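Local coordinates for protein EcmrR transcriptional regulator (Escherichia coli, PDB 6WL5) that activates transcription as a multidrug-sensing MerR-family regulator, whose GyrI-like C-terminal domain binds cetyl-trimethyl-ammonium, at residues I95-V100 and E151-V156; M2-A6 and V100-G104. All blocks are in the same frame, centred on the assembly; numbering follows the deposited sequence.

Contact 1: I95-V100 and E151-V156; sequences ITAVTV and EIQFPV. With EDO (1,2-ethanediol), chain K.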
loop_
_atom_site.group_PDB
_atom_site.type_symbol
_atom_site.label_atom_id
_atom_site.label_comp_id
_atom_site.label_asym_id
_atom_site.label_seq_id
_atom_site.Cartn_x
_atom_site.Cartn_y
_atom_site.Cartn_z
ATOM N N ILE A 95 0.805 -1.130 -13.243
ATOM C CA ILE A 95 -0.327 -2.049 -13.197
ATOM C C ILE A 95 -1.576 -1.315 -13.652
ATOM O O ILE A 95 -1.642 -0.083 -13.662
ATOM C CB ILE A 95 -0.620 -2.618 -11.788
ATOM C CG1 ILE A 95 -0.847 -1.470 -10.768
ATOM C CG2 ILE A 95 0.480 -3.554 -11.363
ATOM C CD1 ILE A 95 -1.293 -1.973 -9.423
ATOM N N THR A 96 -2.571 -2.093 -14.051
ATOM C CA THR A 96 -3.926 -1.612 -14.182
ATOM C C THR A 96 -4.635 -2.064 -12.915
ATOM O O THR A 96 -4.560 -3.239 -12.551
ATOM C CB THR A 96 -4.620 -2.191 -15.400
ATOM O OG1 THR A 96 -3.914 -1.846 -16.601
ATOM C CG2 THR A 96 -6.043 -1.656 -15.501
ATOM N N ALA A 97 -5.296 -1.143 -12.224
ATOM C CA ALA A 97 -5.894 -1.483 -10.941
ATOM C C ALA A 97 -7.340 -1.043 -10.880
ATOM O O ALA A 97 -7.688 0.052 -11.358
ATOM C CB ALA A 97 -5.140 -0.805 -9.784
ATOM N N VAL A 98 -8.161 -1.862 -10.219
ATOM C CA VAL A 98 -9.433 -1.392 -9.699
ATOM C C VAL A 98 -9.232 -0.964 -8.254
ATOM O O VAL A 98 -8.551 -1.653 -7.471
ATOM C CB VAL A 98 -10.543 -2.437 -9.882
ATOM C CG1 VAL A 98 -10.292 -3.745 -9.126
ATOM C CG2 VAL A 98 -11.909 -1.841 -9.556
ATOM N N THR A 99 -9.741 0.223 -7.929
ATOM C CA THR A 99 -9.470 0.871 -6.654
ATOM C C THR A 99 -10.749 1.325 -5.964
ATOM O O THR A 99 -11.749 1.641 -6.615
ATOM C CB THR A 99 -8.535 2.084 -6.864
ATOM O OG1 THR A 99 -9.224 3.156 -7.532
ATOM C CG2 THR A 99 -7.301 1.718 -7.667
ATOM N N VAL A 100 -10.689 1.412 -4.627
ATOM C CA VAL A 100 -11.697 2.111 -3.835
ATOM C C VAL A 100 -10.983 2.909 -2.767
ATOM O O VAL A 100 -9.887 2.555 -2.349
ATOM C CB VAL A 100 -12.733 1.194 -3.159
ATOM C CG1 VAL A 100 -13.559 0.474 -4.194
ATOM C CG2 VAL A 100 -12.071 0.213 -2.188
ATOM N N GLU A 151 -6.376 4.272 -0.018
ATOM C CA GLU A 151 -6.844 3.715 -1.270
ATOM C C GLU A 151 -6.390 2.274 -1.403
ATOM O O GLU A 151 -5.195 1.977 -1.269
ATOM C CB GLU A 151 -6.397 4.534 -2.485
ATOM C CG GLU A 151 -6.966 3.967 -3.780
ATOM C CD GLU A 151 -6.833 4.888 -4.965
ATOM O OE1 GLU A 151 -7.642 5.842 -5.100
ATOM O OE2 GLU A 151 -5.915 4.649 -5.774
ATOM N N ILE A 152 -7.345 1.387 -1.649
ATOM C CA ILE A 152 -7.056 -0.043 -1.859
ATOM C C ILE A 152 -7.040 -0.301 -3.360
ATOM O O ILE A 152 -7.983 0.075 -4.059
ATOM C CB ILE A 152 -8.059 -0.966 -1.138
ATOM C CG1 ILE A 152 -8.223 -0.606 0.349
ATOM C CG2 ILE A 152 -7.585 -2.419 -1.292
ATOM C CD1 ILE A 152 -6.921 -0.440 1.119
ATOM N N GLN A 153 -5.956 -0.900 -3.849
ATOM C CA GLN A 153 -5.703 -1.059 -5.289
ATOM C C GLN A 153 -5.476 -2.532 -5.608
ATOM O O GLN A 153 -4.485 -3.115 -5.183
ATOM C CB GLN A 153 -4.480 -0.227 -5.710
ATOM C CG GLN A 153 -4.479 1.207 -5.126
ATOM C CD GLN A 153 -3.222 1.984 -5.455
ATOM O OE1 GLN A 153 -2.104 1.452 -5.397
ATOM N NE2 GLN A 153 -3.388 3.280 -5.715
ATOM N N PHE A 154 -6.375 -3.121 -6.400
ATOM C CA PHE A 154 -6.239 -4.504 -6.854
ATOM C C PHE A 154 -5.691 -4.538 -8.276
ATOM O O PHE A 154 -6.386 -4.083 -9.213
ATOM C CB PHE A 154 -7.610 -5.193 -6.828
ATOM C CG PHE A 154 -7.997 -5.807 -5.499
ATOM C CD1 PHE A 154 -7.516 -5.326 -4.286
ATOM C CD2 PHE A 154 -8.850 -6.881 -5.471
ATOM C CE1 PHE A 154 -7.900 -5.900 -3.089
ATOM C CE2 PHE A 154 -9.214 -7.471 -4.276
ATOM C CZ PHE A 154 -8.735 -6.978 -3.082
ATOM N N PRO A 155 -4.482 -5.053 -8.497
ATOM C CA PRO A 155 -3.986 -5.227 -9.877
ATOM C C PRO A 155 -4.843 -6.245 -10.606
ATOM O O PRO A 155 -5.033 -7.358 -10.125
ATOM C CB PRO A 155 -2.547 -5.729 -9.677
ATOM C CG PRO A 155 -2.203 -5.383 -8.228
ATOM C CD PRO A 155 -3.517 -5.545 -7.502
ATOM N N VAL A 156 -5.379 -5.858 -11.763
ATOM C CA VAL A 156 -6.300 -6.731 -12.482
ATOM C C VAL A 156 -6.061 -6.763 -13.985
ATOM O O VAL A 156 -5.407 -5.895 -14.564
ATOM C CB VAL A 156 -7.785 -6.350 -12.224
ATOM C CG1 VAL A 156 -8.166 -6.542 -10.773
ATOM C CG2 VAL A 156 -8.054 -4.915 -12.625
HETATM C C1 EDO K . -6.707 -4.785 -18.785
HETATM O O1 EDO K . -7.204 -6.125 -18.929
HETATM C C2 EDO K . -6.058 -4.580 -17.420
HETATM O O2 EDO K . -4.799 -5.261 -17.306
HETATM O O HOH W 1 -2.573 -5.040 -14.125
HETATM O O HOH W 2 -10.369 4.982 -5.866
#
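Val98 packs beside Phe154 and Val156 on one face of the sheet, its CG1 3.8 Å from Phe154 CB and 3.9 Å from Val156 CG1; beta-branched valine suits the extended backbone. The strands pair antiparallel in the central sheet of the GyrI-like domain, and the Phe154 side chain lies about 6 Å from a bound cetyl-trimethyl-ammonium. Val98 and Phe154 form a hydrogen-bonded pair (Phe154 N to Val98 O 2.8 Å), as do Val100 and Ile152. Pro155 faces Ala97 in a non-hydrogen-bonded pair, so its missing N-H costs this pairing nothing; their CA atoms are 4.3 Å apart. On the Thr99 face, Gln153 NE2 donates to Glu151 OE2 (2.9 Å), Lys9 NZ makes a salt bridge to the same OE2, and Gln153 OE1 is held by Tyr54. A water links Thr99 OG1 (2.7 Å) to Glu151 OE1 (3.0 Å). Helix 109-123 covers the Val98, Ile152 and Phe154 face through Trp119, Tyr113 and Leu116; within the sheet, strand 7-23 flanks 95-100 and strand 132-137 flanks 151-156.

Contact 2: M2-A6 and V100-G104; sequences MLYQA and VIHKG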
loop_
_atom_site.group_PDB
_atom_site.type_symbol
_atom_site.label_atom_id
_atom_site.label_comp_id
_atom_site.label_asym_id
_atom_site.label_seq_id
_atom_site.Cartn_x
_atom_site.Cartn_y
_atom_site.Cartn_z
ATOM N N MET A 2 -19.878 2.229 4.991
ATOM C CA MET A 2 -19.287 3.166 4.037
ATOM C C MET A 2 -19.630 2.691 2.629
ATOM O O MET A 2 -19.773 1.493 2.403
ATOM C CB MET A 2 -17.772 3.228 4.198
ATOM C CG MET A 2 -17.136 4.535 3.689
ATOM S SD MET A 2 -15.489 4.367 2.953
ATOM C CE MET A 2 -15.993 4.439 1.217
ATOM N N LEU A 3 -19.744 3.625 1.687
ATOM C CA LEU A 3 -20.215 3.344 0.330
ATOM C C LEU A 3 -19.015 3.391 -0.613
ATOM O O LEU A 3 -18.641 4.456 -1.113
ATOM C CB LEU A 3 -21.243 4.383 -0.076
ATOM C CG LEU A 3 -22.706 3.968 0.046
ATOM C CD1 LEU A 3 -23.067 3.039 -1.101
ATOM C CD2 LEU A 3 -22.985 3.307 1.394
ATOM N N TYR A 4 -18.422 2.234 -0.867
ATOM C CA TYR A 4 -17.260 2.162 -1.743
ATOM C C TYR A 4 -17.680 2.381 -3.192
ATOM O O TYR A 4 -18.764 1.966 -3.619
ATOM C CB TYR A 4 -16.598 0.787 -1.608
ATOM C CG TYR A 4 -16.037 0.573 -0.209
ATOM C CD1 TYR A 4 -14.901 1.249 0.230
ATOM C CD2 TYR A 4 -16.638 -0.314 0.676
ATOM C CE1 TYR A 4 -14.378 1.054 1.497
ATOM C CE2 TYR A 4 -16.130 -0.514 1.947
ATOM C CZ TYR A 4 -15.002 0.164 2.348
ATOM O OH TYR A 4 -14.542 -0.023 3.619
ATOM N N GLN A 5 -16.773 2.977 -3.971
ATOM C CA GLN A 5 -17.010 3.382 -5.365
ATOM C C GLN A 5 -15.816 2.977 -6.229
ATOM O O GLN A 5 -14.813 3.691 -6.284
ATOM C CB GLN A 5 -17.251 4.901 -5.363
ATOM C CG GLN A 5 -17.358 5.615 -6.697
ATOM C CD GLN A 5 -17.594 7.137 -6.536
ATOM O OE1 GLN A 5 -18.501 7.705 -7.151
ATOM N NE2 GLN A 5 -16.779 7.791 -5.703
ATOM N N ALA A 6 -15.927 1.851 -6.950
ATOM C CA ALA A 6 -14.813 1.378 -7.749
ATOM C C ALA A 6 -14.420 2.381 -8.830
ATOM O O ALA A 6 -15.273 2.959 -9.495
ATOM C CB ALA A 6 -15.225 0.094 -8.465
ATOM N N VAL A 100 -10.689 1.412 -4.627
ATOM C CA VAL A 100 -11.697 2.111 -3.835
ATOM C C VAL A 100 -10.983 2.909 -2.767
ATOM O O VAL A 100 -9.887 2.555 -2.349
ATOM C CB VAL A 100 -12.733 1.194 -3.159
ATOM C CG1 VAL A 100 -13.559 0.474 -4.194
ATOM C CG2 VAL A 100 -12.071 0.213 -2.188
ATOM N N ILE A 101 -11.620 3.963 -2.343
ATOM C CA ILE A 101 -11.185 4.711 -1.165
ATOM C C ILE A 101 -11.904 4.198 0.073
ATOM O O ILE A 101 -13.147 4.180 0.136
ATOM C CB ILE A 101 -11.436 6.219 -1.353
ATOM C CG1 ILE A 101 -10.578 6.765 -2.496
ATOM C CG2 ILE A 101 -11.211 6.992 -0.040
ATOM C CD1 ILE A 101 -9.112 6.987 -2.138
ATOM N N HIS A 102 -11.112 3.824 1.081
ATOM C CA HIS A 102 -11.601 3.536 2.414
ATOM C C HIS A 102 -11.428 4.774 3.294
ATOM O O HIS A 102 -10.302 5.252 3.512
ATOM C CB HIS A 102 -10.837 2.376 3.026
ATOM C CG HIS A 102 -11.284 2.063 4.404
ATOM N ND1 HIS A 102 -12.466 1.395 4.664
ATOM C CD2 HIS A 102 -10.759 2.399 5.605
ATOM C CE1 HIS A 102 -12.631 1.327 5.977
ATOM N NE2 HIS A 102 -11.588 1.884 6.565
ATOM N N LYS A 103 -12.544 5.360 3.701
ATOM C CA LYS A 103 -12.536 6.452 4.658
ATOM C C LYS A 103 -12.640 5.895 6.070
ATOM O O LYS A 103 -13.378 4.943 6.324
ATOM C CB LYS A 103 -13.718 7.387 4.404
ATOM C CG LYS A 103 -13.563 8.253 3.146
ATOM C CD LYS A 103 -12.319 9.174 3.219
ATOM C CE LYS A 103 -12.494 10.261 4.259
ATOM N NZ LYS A 103 -13.652 11.118 3.886
ATOM N N GLY A 104 -11.897 6.495 6.989
ATOM C CA GLY A 104 -11.992 6.137 8.379
ATOM C C GLY A 104 -10.885 5.251 8.904
ATOM O O GLY A 104 -9.857 5.005 8.258
HETATM O O HOH W 3 -14.518 4.458 -2.658
#
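The N-terminal residues 2-6, an irregular segment before strand 7-23, run roughly antiparallel to 100-103 (end-to-end directions 156° apart) and bind it through side chains and a water. The shortest direct hydrogen bond joins Tyr4 OH and His102 ND1, 2.7 Å, in which either atom could donate. The rings meet rim to rim, the hydroxyl near the imidazole plane. His102 NE2 bonds to Pro105 O, so both ring nitrogens are satisfied, as suits histidine. Two backbone donors of the strand are met differently: Lys103 N makes a weak hydrogen bond to Met2 SD (3.2 Å), a soft acceptor, whereas Ile101 N donates a hydrogen bond to a water 3.0 Å away that also accepts from Gln5 N at 3.0 Å. Lys103 NZ is paired with Glu147. Apolar contact comes from Val100, whose CG2 lies 3.9 Å from Tyr4 CD1 and whose CG1 is 3.9 Å from Ala6 CA. The His102 side chain is about 8 Å from a bound cetyl-trimethyl-ammonium. In this plain structural packing, residues 2-6 lie between strand 88-103 and helix 109-123, where Tyr4 packs on Asn111, Ala112 and Tyr115 and Ala6 on Trp119, while strand 149-158 borders 100-104 within the sheet.

Contacts 1 and 2 lie end to end along strand 88-103, sharing Val100, with centres about 13 Å apart. In chain order the segments come as 2-6, 95-100, 100-104 and 151-156, so the contacts alternate and tie both ends of the modelled chain to one internal strand. They also touch directly: Val98 CG2 is 4.0 Å from Ala6 CB, and Ile101 CD1 is 3.5 Å from Glu151 OE1. Helix 109-123 packs against residues of both. Several residues of this helix, Tyr113 among them, line a pocket for cetyl-trimethyl-ammonium, so the two contacts build part of the sheet-and-helix framework beside a ligand site.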